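Local atomic coordinates of arabinosyltransferase C (Mycobacterium tuberculosis, PDB entry 3PTY), a protein that probably polymerises arabinose into the arabinan of arabinogalactan and binds carbohydrate through its lectin-like C-terminal extracellular domain, the part described here. Residues 30-34 and 272-276; 43-47 and 124-130; 121-125 and 325-329; 258-264 and 275-279. All coordinates share one frame; numbering follows the deposited sequence.

Contact 1 (30-34 and 272-276); sequences TCGLA and AFPCQ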
loop_
_atom_site.group_PDB
_atom_site.type_symbol
_atom_site.label_atom_id
_atom_site.label_comp_id
_atom_site.label_asym_id
_atom_site.label_seq_id
_atom_site.Cartn_x
_atom_site.Cartn_y
_atom_site.Cartn_z
ATOM N N THR A 30 -0.104 -24.701 -0.970
ATOM C CA THR A 30 -0.482 -24.679 -2.376
ATOM C C THR A 30 -0.919 -23.286 -2.813
ATOM O O THR A 30 -0.456 -22.765 -3.830
ATOM C CB THR A 30 -1.628 -25.666 -2.667
ATOM O OG1 THR A 30 -1.286 -26.960 -2.154
ATOM C CG2 THR A 30 -1.880 -25.763 -4.167
ATOM N N CYS A 31 -1.807 -22.676 -2.040
ATOM C CA CYS A 31 -2.310 -21.363 -2.407
ATOM C C CYS A 31 -1.816 -20.275 -1.454
ATOM O O CYS A 31 -2.475 -19.254 -1.248
ATOM C CB CYS A 31 -3.832 -21.399 -2.548
ATOM S SG CYS A 31 -4.355 -22.359 -4.030
ATOM N N GLY A 32 -0.623 -20.496 -0.907
ATOM C CA GLY A 32 0.049 -19.501 -0.096
ATOM C C GLY A 32 -0.802 -18.991 1.051
ATOM O O GLY A 32 -1.396 -19.765 1.797
ATOM N N LEU A 33 -0.857 -17.675 1.186
ATOM C CA LEU A 33 -1.554 -17.045 2.299
ATOM C C LEU A 33 -3.078 -17.199 2.211
ATOM O O LEU A 33 -3.782 -17.028 3.203
ATOM C CB LEU A 33 -1.169 -15.563 2.355
ATOM C CG LEU A 33 -1.576 -14.743 3.575
ATOM C CD1 LEU A 33 -1.040 -15.379 4.853
ATOM C CD2 LEU A 33 -1.059 -13.326 3.412
ATOM N N ALA A 34 -3.592 -17.526 1.028
ATOM C CA ALA A 34 -5.041 -17.636 0.839
ATOM C C ALA A 34 -5.653 -18.747 1.698
ATOM O O ALA A 34 -6.855 -18.756 1.959
ATOM C CB ALA A 34 -5.381 -17.858 -0.643
ATOM N N ALA A 272 2.303 -13.581 -2.485
ATOM C CA ALA A 272 1.777 -14.393 -1.394
ATOM C C ALA A 272 0.433 -15.042 -1.723
ATOM O O ALA A 272 -0.059 -15.872 -0.956
ATOM C CB ALA A 272 1.652 -13.540 -0.128
ATOM N N PHE A 273 -0.156 -14.664 -2.857
ATOM C CA PHE A 273 -1.472 -15.170 -3.253
ATOM C C PHE A 273 -1.392 -15.765 -4.655
ATOM O O PHE A 273 -2.023 -15.262 -5.585
ATOM C CB PHE A 273 -2.516 -14.044 -3.216
ATOM C CG PHE A 273 -2.816 -13.540 -1.827
ATOM C CD1 PHE A 273 -2.136 -12.449 -1.309
ATOM C CD2 PHE A 273 -3.765 -14.170 -1.038
ATOM C CE1 PHE A 273 -2.408 -11.990 -0.021
ATOM C CE2 PHE A 273 -4.035 -13.725 0.244
ATOM C CZ PHE A 273 -3.358 -12.627 0.752
ATOM N N PRO A 274 -0.612 -16.843 -4.808
ATOM C CA PRO A 274 -0.293 -17.394 -6.129
ATOM C C PRO A 274 -1.516 -17.930 -6.874
ATOM O O PRO A 274 -1.476 -17.997 -8.099
ATOM C CB PRO A 274 0.666 -18.544 -5.793
ATOM C CG PRO A 274 0.267 -18.942 -4.397
ATOM C CD PRO A 274 0.040 -17.613 -3.734
ATOM N N CYS A 275 -2.579 -18.302 -6.161
ATOM C CA CYS A 275 -3.749 -18.896 -6.814
ATOM C C CYS A 275 -4.813 -17.870 -7.201
ATOM O O CYS A 275 -5.782 -18.209 -7.877
ATOM C CB CYS A 275 -4.387 -19.986 -5.940
ATOM S SG CYS A 275 -3.315 -21.409 -5.547
ATOM N N GLN A 276 -4.653 -16.623 -6.764
ATOM C CA GLN A 276 -5.616 -15.581 -7.129
ATOM C C GLN A 276 -5.309 -15.014 -8.508
ATOM O O GLN A 276 -4.151 -14.823 -8.858
ATOM C CB GLN A 276 -5.636 -14.450 -6.098
ATOM C CG GLN A 276 -6.608 -14.703 -4.962
ATOM C CD GLN A 276 -6.272 -15.968 -4.215
ATOM O OE1 GLN A 276 -5.208 -16.076 -3.614
ATOM N NE2 GLN A 276 -7.175 -16.940 -4.255
HETATM O O HOH W 1 -3.376 -17.891 -3.499
#
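Leu33 lies over one face of the Phe273 ring. Leu33 CB sits 3.9 Å above the ring plane, offset toward the rim, in a CH-pi contact. Leu33 CD2 reaches the far end of the ring, 3.6 Å from Phe273 CZ. The leucine has CG on the far side from the backbone N (chi1 -169°), which carries the branch along the ring. Ala34 adds its CB beside Phe273 CD2. Close by, Leu33 N donates to Ala272 O at 2.9 Å in a nearly linear bond.

At the other end the two loops are joined covalently. Cys31 SG and Cys275 SG form a disulfide of 2.1 Å with chi3 -83°, a left-handed twist. The ring of Pro274 packs against the backbone at Cys31 and Gly32. Between the disulfide and the phenylalanine, one water is held by three groups. It donates to Cys31 O and to Gln276 OE1 and accepts from Cys275 N. This fixes one end of the Gln276 amide. Gln276 NE2 is hydrogen-bonded to Gln254.

The contact is a disulfide-locked pair of loops beside a bound arabinofuranoside, which touches Pro274. One loop links helix 18-28 to strand 37-40, and the other links helix 267-270 to strand 277-278. Helix 253-257 covers Ala34 and the disulfide through Leu253 and Gln254, while Leu268 of the second subunit packs on Leu33 and Phe273.

Contact 2 (43-47 and 124-130); sequences PNAGM and NLDPART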
loop_
_atom_site.group_PDB
_atom_site.type_symbol
_atom_site.label_atom_id
_atom_site.label_comp_id
_atom_site.label_asym_id
_atom_site.label_seq_id
_atom_site.Cartn_x
_atom_site.Cartn_y
_atom_site.Cartn_z
ATOM N N PRO A 43 -21.015 -11.161 8.914
ATOM C CA PRO A 43 -20.839 -10.966 10.354
ATOM C C PRO A 43 -22.160 -11.109 11.117
ATOM O O PRO A 43 -22.158 -11.481 12.282
ATOM C CB PRO A 43 -20.303 -9.528 10.447
ATOM C CG PRO A 43 -20.706 -8.890 9.134
ATOM C CD PRO A 43 -20.531 -10.003 8.145
ATOM N N ASN A 44 -23.285 -10.847 10.469
ATOM C CA ASN A 44 -24.548 -10.982 11.181
ATOM C C ASN A 44 -24.931 -12.420 11.516
ATOM O O ASN A 44 -25.628 -12.668 12.499
ATOM C CB ASN A 44 -25.664 -10.248 10.451
ATOM C CG ASN A 44 -25.666 -8.769 10.784
ATOM O OD1 ASN A 44 -25.995 -8.348 11.915
ATOM N ND2 ASN A 44 -25.266 -7.976 9.825
ATOM N N ALA A 45 -24.448 -13.365 10.719
ATOM C CA ALA A 45 -24.708 -14.777 10.967
ATOM C C ALA A 45 -24.066 -15.251 12.271
ATOM O O ALA A 45 -24.513 -16.231 12.858
ATOM C CB ALA A 45 -24.221 -15.628 9.789
ATOM N N GLY A 46 -23.028 -14.557 12.734
ATOM C CA GLY A 46 -22.327 -14.987 13.937
ATOM C C GLY A 46 -22.765 -14.304 15.228
ATOM O O GLY A 46 -22.315 -14.668 16.319
ATOM N N MET A 47 -23.638 -13.308 15.109
ATOM C CA MET A 47 -24.095 -12.542 16.270
ATOM C C MET A 47 -24.675 -13.457 17.354
ATOM O O MET A 47 -25.439 -14.375 17.061
ATOM C CB MET A 47 -25.152 -11.516 15.847
ATOM C CG MET A 47 -24.615 -10.355 15.017
ATOM S SD MET A 47 -23.612 -9.236 16.013
ATOM C CE MET A 47 -22.939 -8.162 14.739
ATOM N N ASN A 124 -20.067 -5.141 5.876
ATOM C CA ASN A 124 -21.396 -5.582 5.469
ATOM C C ASN A 124 -22.314 -5.965 6.627
ATOM O O ASN A 124 -23.240 -6.759 6.457
ATOM C CB ASN A 124 -21.301 -6.715 4.445
ATOM C CG ASN A 124 -20.967 -6.202 3.051
ATOM O OD1 ASN A 124 -21.585 -5.255 2.558
ATOM N ND2 ASN A 124 -19.986 -6.816 2.418
ATOM N N LEU A 125 -22.056 -5.406 7.808
ATOM C CA LEU A 125 -23.024 -5.494 8.903
ATOM C C LEU A 125 -24.359 -4.916 8.440
ATOM O O LEU A 125 -24.407 -3.847 7.834
ATOM C CB LEU A 125 -22.528 -4.720 10.130
ATOM C CG LEU A 125 -21.374 -5.373 10.898
ATOM C CD1 LEU A 125 -20.636 -4.339 11.750
ATOM C CD2 LEU A 125 -21.879 -6.533 11.760
ATOM N N ASP A 126 -25.442 -5.621 8.738
ATOM C CA ASP A 126 -26.772 -5.202 8.309
ATOM C C ASP A 126 -27.380 -4.249 9.342
ATOM O O ASP A 126 -27.698 -4.658 10.453
ATOM C CB ASP A 126 -27.649 -6.444 8.128
ATOM C CG ASP A 126 -29.077 -6.114 7.714
ATOM O OD1 ASP A 126 -29.396 -4.927 7.484
ATOM O OD2 ASP A 126 -29.879 -7.064 7.616
ATOM N N PRO A 127 -27.545 -2.971 8.976
ATOM C CA PRO A 127 -28.070 -1.981 9.933
ATOM C C PRO A 127 -29.418 -2.393 10.518
ATOM O O PRO A 127 -29.722 -2.054 11.666
ATOM C CB PRO A 127 -28.244 -0.718 9.084
ATOM C CG PRO A 127 -27.363 -0.923 7.889
ATOM C CD PRO A 127 -27.346 -2.400 7.632
ATOM N N ALA A 128 -30.218 -3.120 9.745
ATOM C CA ALA A 128 -31.526 -3.561 10.225
ATOM C C ALA A 128 -31.388 -4.625 11.308
ATOM O O ALA A 128 -32.355 -4.941 11.998
ATOM C CB ALA A 128 -32.398 -4.070 9.065
ATOM N N ARG A 129 -30.181 -5.162 11.467
ATOM C CA ARG A 129 -29.930 -6.193 12.478
ATOM C C ARG A 129 -28.765 -5.851 13.403
ATOM O O ARG A 129 -28.313 -6.695 14.176
ATOM C CB ARG A 129 -29.660 -7.550 11.814
ATOM C CG ARG A 129 -30.916 -8.232 11.249
ATOM C CD ARG A 129 -30.577 -9.602 10.677
ATOM N NE ARG A 129 -29.819 -9.470 9.440
ATOM C CZ ARG A 129 -29.059 -10.427 8.917
ATOM N NH1 ARG A 129 -28.940 -11.601 9.521
ATOM N NH2 ARG A 129 -28.414 -10.204 7.781
ATOM N N THR A 130 -28.277 -4.620 13.331
ATOM C CA THR A 130 -27.078 -4.258 14.077
ATOM C C THR A 130 -27.224 -2.925 14.787
ATOM O O THR A 130 -26.998 -1.878 14.191
ATOM C CB THR A 130 -25.853 -4.176 13.150
ATOM O OG1 THR A 130 -25.812 -5.340 12.313
ATOM C CG2 THR A 130 -24.569 -4.097 13.973
#
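Leu125 reaches toward Pro43 and Met47 with the outer part of its side chain. From CB the chain turns so that CG stands beside the backbone N (chi1 -73°). Leu125 CG then lies 4.0 Å from Pro43 CG. At the tip, Leu125 CD2 meets Pro43 CB and Met47 CE, both at 3.6 Å. The methionine crosses the leucine at about a right angle, and its chain bends at chi2 to bring CE there.

The other half of the contact centres on Asn44, which is buried and much covered by the second loop. Its CB rests over one face of the Arg129 guanidinium, 3.5 Å above the plane and toward the rim. The clear polar bonds are internal to 124-130. Arg129 NE donates to Asp126 OD2 at 3.0 Å, almost exactly in the guanidinium plane, and forms a salt bridge. Asp126 OD1 takes the backbone N of Ala128, which makes an Asx turn. Asp126 O accepts from Thr130 OG1 at 2.7 Å and from Arg129 N, on opposite faces of its plane.

The contact joins the loop after strand 37-40 to the loop leading to strand 133-134. The latter is braced largely from within. The salt bridge probably favours a charged carboxylate and fixes how the guanidinium is turned, leaving one face against Asn44 CB. That contact and the packing of Pro43, Met47 and Leu125 are two clear parts of the link.

Contact 3 (121-125 and 325-329); sequences LPYNL and TTVAS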
loop_
_atom_site.group_PDB
_atom_site.type_symbol
_atom_site.label_atom_id
_atom_site.label_comp_id
_atom_site.label_asym_id
_atom_site.label_seq_id
_atom_site.Cartn_x
_atom_site.Cartn_y
_atom_site.Cartn_z
ATOM N N LEU A 121 -22.197 1.349 8.499
ATOM C CA LEU A 121 -21.521 0.242 9.178
ATOM C C LEU A 121 -20.541 -0.467 8.254
ATOM O O LEU A 121 -20.802 -0.594 7.067
ATOM C CB LEU A 121 -22.549 -0.775 9.675
ATOM C CG LEU A 121 -23.603 -0.239 10.647
ATOM C CD1 LEU A 121 -24.489 -1.371 11.146
ATOM C CD2 LEU A 121 -22.930 0.480 11.798
ATOM N N PRO A 122 -19.422 -0.961 8.806
ATOM C CA PRO A 122 -18.422 -1.675 8.005
ATOM C C PRO A 122 -18.747 -3.155 7.843
ATOM O O PRO A 122 -19.721 -3.638 8.421
ATOM C CB PRO A 122 -17.165 -1.525 8.857
ATOM C CG PRO A 122 -17.710 -1.675 10.278
ATOM C CD PRO A 122 -19.043 -0.914 10.235
ATOM N N TYR A 123 -17.933 -3.855 7.054
ATOM C CA TYR A 123 -17.934 -5.319 6.996
ATOM C C TYR A 123 -19.252 -5.932 6.560
ATOM O O TYR A 123 -19.518 -7.104 6.831
ATOM C CB TYR A 123 -17.512 -5.909 8.345
ATOM C CG TYR A 123 -16.214 -5.340 8.868
ATOM C CD1 TYR A 123 -16.118 -4.860 10.169
ATOM C CD2 TYR A 123 -15.088 -5.268 8.056
ATOM C CE1 TYR A 123 -14.942 -4.332 10.649
ATOM C CE2 TYR A 123 -13.899 -4.743 8.530
ATOM C CZ TYR A 123 -13.833 -4.279 9.824
ATOM O OH TYR A 123 -12.658 -3.759 10.305
ATOM N N ASN A 124 -20.067 -5.141 5.876
ATOM C CA ASN A 124 -21.396 -5.582 5.469
ATOM C C ASN A 124 -22.314 -5.965 6.627
ATOM O O ASN A 124 -23.240 -6.759 6.457
ATOM C CB ASN A 124 -21.301 -6.715 4.445
ATOM C CG ASN A 124 -20.967 -6.202 3.051
ATOM O OD1 ASN A 124 -21.585 -5.255 2.558
ATOM N ND2 ASN A 124 -19.986 -6.816 2.418
ATOM N N LEU A 125 -22.056 -5.406 7.808
ATOM C CA LEU A 125 -23.024 -5.494 8.903
ATOM C C LEU A 125 -24.359 -4.916 8.440
ATOM O O LEU A 125 -24.407 -3.847 7.834
ATOM C CB LEU A 125 -22.528 -4.720 10.130
ATOM C CG LEU A 125 -21.374 -5.373 10.898
ATOM C CD1 LEU A 125 -20.636 -4.339 11.750
ATOM C CD2 LEU A 125 -21.879 -6.533 11.760
ATOM N N THR A 325 -15.579 -2.503 -0.511
ATOM C CA THR A 325 -16.019 -2.772 0.855
ATOM C C THR A 325 -15.119 -3.799 1.533
ATOM O O THR A 325 -15.090 -4.961 1.140
ATOM C CB THR A 325 -17.456 -3.316 0.872
ATOM O OG1 THR A 325 -18.309 -2.417 0.159
ATOM C CG2 THR A 325 -17.954 -3.466 2.300
ATOM N N THR A 326 -14.381 -3.371 2.551
ATOM C CA THR A 326 -13.540 -4.293 3.300
ATOM C C THR A 326 -14.406 -5.341 3.989
ATOM O O THR A 326 -15.383 -5.013 4.654
ATOM C CB THR A 326 -12.692 -3.545 4.337
ATOM O OG1 THR A 326 -11.873 -2.586 3.662
ATOM C CG2 THR A 326 -11.797 -4.509 5.112
ATOM N N VAL A 327 -14.060 -6.610 3.818
ATOM C CA VAL A 327 -14.790 -7.663 4.505
ATOM C C VAL A 327 -13.989 -8.094 5.730
ATOM O O VAL A 327 -12.758 -8.002 5.746
ATOM C CB VAL A 327 -15.062 -8.867 3.587
ATOM C CG1 VAL A 327 -15.886 -8.429 2.372
ATOM C CG2 VAL A 327 -13.760 -9.492 3.139
ATOM N N ALA A 328 -14.680 -8.539 6.769
ATOM C CA ALA A 328 -13.988 -8.928 7.990
ATOM C C ALA A 328 -13.113 -10.144 7.707
ATOM O O ALA A 328 -13.546 -11.081 7.046
ATOM C CB ALA A 328 -14.997 -9.236 9.092
ATOM N N SER A 329 -11.879 -10.137 8.195
ATOM C CA SER A 329 -11.020 -11.301 8.021
ATOM C C SER A 329 -10.017 -11.425 9.166
ATOM O O SER A 329 -9.743 -10.448 9.864
ATOM C CB SER A 329 -10.277 -11.224 6.682
ATOM O OG SER A 329 -9.292 -10.206 6.725
HETATM O O HOH W 2 -17.481 -8.867 6.207
HETATM O O HOH W 3 -15.961 -2.484 5.709
#
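Thr326 O is met by a water and by two groups of Tyr123. The water, which also accepts from Tyr123 N, donates to Thr326 O at 2.8 Å. Tyr123 CA points a C-H at Thr326 O from 3.5 Å. The edge of the Tyr123 ring comes near as well, with CD2 3.4 Å from Thr326 O. The motif is a type I' beta turn, Pro122 to Leu125, laid against strand 322-331 of the mixed sheet. A second water spans the gap beside the first, donating to Tyr123 O and accepting from Ala328 N. The clear polar links between turn and strand run through water, while the side chains pack directly.

The Tyr123 side chain runs alongside Thr326 in the same direction. CG beside the backbone N (chi1 -52°) puts the ring there, with Ala328 CB 4.1 Å from Tyr123 CG. Pro122 CB covers one ring face. Thr326 OG1 turns to Gln343 instead. Tyr123 also touches Thr168 of strand 164-171 and Asn210 of strand 209-214, so the turn lies where the two sheets of the domain meet. Asn124 crosses Thr325 at about a right angle, with Asn124 ND2 3.9 Å from Thr325 CG2.

Contact 4 (258-264 and 275-279); sequences GAADPVF and CQRPF. With AFO (octyl alpha-D-arabinofuranoside), chain B.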
loop_
_atom_site.group_PDB
_atom_site.type_symbol
_atom_site.label_atom_id
_atom_site.label_comp_id
_atom_site.label_asym_id
_atom_site.label_seq_id
_atom_site.Cartn_x
_atom_site.Cartn_y
_atom_site.Cartn_z
ATOM N N GLY A 258 -11.489 -17.728 -4.524
ATOM C CA GLY A 258 -11.248 -18.695 -5.579
ATOM C C GLY A 258 -10.154 -18.259 -6.535
ATOM O O GLY A 258 -9.414 -17.316 -6.263
ATOM N N ALA A 259 -10.063 -18.948 -7.668
ATOM C CA ALA A 259 -9.003 -18.703 -8.642
ATOM C C ALA A 259 -9.518 -18.050 -9.922
ATOM O O ALA A 259 -8.747 -17.814 -10.853
ATOM C CB ALA A 259 -8.277 -20.008 -8.968
ATOM N N ALA A 260 -10.814 -17.748 -9.962
ATOM C CA ALA A 260 -11.441 -17.186 -11.158
ATOM C C ALA A 260 -11.804 -15.697 -11.055
ATOM O O ALA A 260 -11.615 -14.957 -12.017
ATOM C CB ALA A 260 -12.678 -18.008 -11.544
ATOM N N ASP A 261 -12.341 -15.262 -9.913
ATOM C CA ASP A 261 -12.681 -13.850 -9.718
ATOM C C ASP A 261 -11.408 -13.017 -9.877
ATOM O O ASP A 261 -10.394 -13.339 -9.271
ATOM C CB ASP A 261 -13.230 -13.604 -8.303
ATOM C CG ASP A 261 -14.621 -14.193 -8.080
ATOM O OD1 ASP A 261 -15.211 -14.743 -9.029
ATOM O OD2 ASP A 261 -15.114 -14.106 -6.929
ATOM N N PRO A 262 -11.455 -11.941 -10.681
ATOM C CA PRO A 262 -10.241 -11.127 -10.822
ATOM C C PRO A 262 -10.022 -10.279 -9.569
ATOM O O PRO A 262 -10.976 -9.749 -9.012
ATOM C CB PRO A 262 -10.544 -10.234 -12.036
ATOM C CG PRO A 262 -11.739 -10.883 -12.722
ATOM C CD PRO A 262 -12.520 -11.510 -11.604
ATOM N N VAL A 263 -8.774 -10.184 -9.127
ATOM C CA VAL A 263 -8.438 -9.481 -7.894
ATOM C C VAL A 263 -7.470 -8.343 -8.195
ATOM O O VAL A 263 -6.431 -8.562 -8.808
ATOM C CB VAL A 263 -7.755 -10.436 -6.890
ATOM C CG1 VAL A 263 -7.478 -9.724 -5.559
ATOM C CG2 VAL A 263 -8.599 -11.695 -6.666
ATOM N N PHE A 264 -7.822 -7.127 -7.787
ATOM C CA PHE A 264 -6.894 -6.011 -7.820
ATOM C C PHE A 264 -5.847 -6.228 -6.740
ATOM O O PHE A 264 -6.184 -6.248 -5.557
ATOM C CB PHE A 264 -7.624 -4.712 -7.469
ATOM C CG PHE A 264 -7.831 -3.785 -8.620
ATOM C CD1 PHE A 264 -9.111 -3.466 -9.044
ATOM C CD2 PHE A 264 -6.753 -3.208 -9.263
ATOM C CE1 PHE A 264 -9.311 -2.601 -10.101
ATOM C CE2 PHE A 264 -6.944 -2.342 -10.321
ATOM C CZ PHE A 264 -8.225 -2.040 -10.742
ATOM N N CYS A 275 -2.579 -18.302 -6.161
ATOM C CA CYS A 275 -3.749 -18.896 -6.814
ATOM C C CYS A 275 -4.813 -17.870 -7.201
ATOM O O CYS A 275 -5.782 -18.209 -7.877
ATOM C CB CYS A 275 -4.387 -19.986 -5.940
ATOM S SG CYS A 275 -3.315 -21.409 -5.547
ATOM N N GLN A 276 -4.653 -16.623 -6.764
ATOM C CA GLN A 276 -5.616 -15.581 -7.129
ATOM C C GLN A 276 -5.309 -15.014 -8.508
ATOM O O GLN A 276 -4.151 -14.823 -8.858
ATOM C CB GLN A 276 -5.636 -14.450 -6.098
ATOM C CG GLN A 276 -6.608 -14.703 -4.962
ATOM C CD GLN A 276 -6.272 -15.968 -4.215
ATOM O OE1 GLN A 276 -5.208 -16.076 -3.614
ATOM N NE2 GLN A 276 -7.175 -16.940 -4.255
ATOM N N ARG A 277 -6.355 -14.732 -9.275
ATOM C CA ARG A 277 -6.213 -14.171 -10.616
ATOM C C ARG A 277 -6.008 -12.664 -10.543
ATOM O O ARG A 277 -6.912 -11.930 -10.144
ATOM C CB ARG A 277 -7.471 -14.486 -11.433
ATOM C CG ARG A 277 -7.514 -13.904 -12.851
ATOM C CD ARG A 277 -8.887 -14.209 -13.475
ATOM N NE ARG A 277 -9.087 -13.601 -14.788
ATOM C CZ ARG A 277 -8.789 -14.197 -15.941
ATOM N NH1 ARG A 277 -8.247 -15.411 -15.945
ATOM N NH2 ARG A 277 -9.018 -13.575 -17.090
ATOM N N PRO A 278 -4.821 -12.186 -10.941
ATOM C CA PRO A 278 -4.548 -10.750 -10.841
ATOM C C PRO A 278 -5.286 -9.993 -11.928
ATOM O O PRO A 278 -5.250 -10.394 -13.088
ATOM C CB PRO A 278 -3.029 -10.653 -11.076
ATOM C CG PRO A 278 -2.517 -12.072 -11.029
ATOM C CD PRO A 278 -3.664 -12.929 -11.463
ATOM N N PHE A 279 -5.959 -8.914 -11.553
ATOM C CA PHE A 279 -6.653 -8.094 -12.525
ATOM C C PHE A 279 -5.621 -7.375 -13.384
ATOM O O PHE A 279 -4.679 -6.776 -12.858
ATOM C CB PHE A 279 -7.558 -7.076 -11.829
ATOM C CG PHE A 279 -8.266 -6.161 -12.782
ATOM C CD1 PHE A 279 -9.361 -6.608 -13.508
ATOM C CD2 PHE A 279 -7.816 -4.868 -12.984
ATOM C CE1 PHE A 279 -10.011 -5.772 -14.404
ATOM C CE2 PHE A 279 -8.461 -4.028 -13.878
ATOM C CZ PHE A 279 -9.563 -4.484 -14.588
HETATM C C1 AFO B . 2.280 -11.602 -10.359
HETATM O O1 AFO B . 3.460 -11.818 -11.137
HETATM C C2 AFO B . 2.659 -11.862 -8.905
HETATM O O2 AFO B . 2.172 -10.837 -8.028
HETATM C C3 AFO B . 2.072 -13.214 -8.556
HETATM O O3 AFO B . 3.138 -14.084 -8.192
HETATM C C4 AFO B . 1.430 -13.718 -9.841
HETATM O O4 AFO B . 1.295 -12.581 -10.705
HETATM C C5 AFO B . 0.088 -14.411 -9.615
HETATM O O5 AFO B . -0.211 -15.252 -10.739
HETATM C "C1'" AFO B . 3.256 -11.703 -12.543
HETATM C "C2'" AFO B . 4.508 -12.237 -13.228
HETATM C "C3'" AFO B . 4.662 -11.711 -14.653
HETATM C "C4'" AFO B . 5.782 -12.475 -15.351
HETATM C "C5'" AFO B . 6.751 -13.085 -14.342
HETATM C "C6'" AFO B . 7.699 -12.055 -13.733
HETATM C "C7'" AFO B . 8.487 -12.661 -12.575
HETATM C "C8'" AFO B . 9.498 -11.681 -12.024
HETATM O O HOH W 4 -8.879 -15.153 -8.170
HETATM O O HOH W 5 -5.924 -17.906 -11.024
#
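A short beta-alpha-beta unit brings strands 262-264 and 277-278 side by side, with helix 267-270 in the connection. The strands run parallel. Val263 is gripped at both ends of its backbone. Val263 N donates to Arg277 O at 2.7 Å. Val263 O accepts from Phe279 N at 2.8 Å.

At the C-terminal end of the pair, Phe279 lies beside Phe264, both pointing the same way. The torsion that sets Phe279 CG opposite its backbone N (chi1 178°) brings CD2 over one face of the Phe264 ring, 3.6 Å above its plane. The two planes meet at 44°, so the pair is oblique. Pro262 CB sits at the edge of the Phe279 ring.

At the other end Gln276 NE2 donates to Gly258 O at 3.0 Å, from above the carbonyl plane. Gln254 of helix 253-257 also bonds this NE2. A water also donates to Gly258 O. The same water donates to Asp261 O and accepts from Arg277 N, and so fills in where the strand pairing stops. Arg277 is extended, and its CD passes 3.2 Å from Ala260 O. Its NE makes a salt bridge with Glu287.

Pro278 points away from the first strand. Its CG is 3.8 Å from C5 of the bound octyl arabinofuranoside, which is also held by Trp267 O and by Asn22 of the second subunit. The whole is a parallel beta-alpha-beta crossover at the edge of the mixed sheet, flanked by a sugar site.

Overall arrangement
From the N terminus, 30-34 opens contact 1 and 43-47 opens contact 2. The segment 121-125 then opens contact 3, overlapping 124-130, which closes contact 2 within the span of contact 1. Further on, 258-264 opens contact 4. Contact 1 closes at 272-276 and contact 4 at 275-279. Contact 3 closes last, at 325-329, so it crosses contact 1 and encloses contact 4. Contact 1 ties the loop after helix 18-28 to the loop before strand 277-278. Contact 4 pairs edge strand 277-278 with 262-264, near the bound sugar. Contact 2 ties the loop before strand 133-134 to the loop after 37-40. Contact 3 ties it to strand 322-331 of the mixed sheet that contact 4 also reaches.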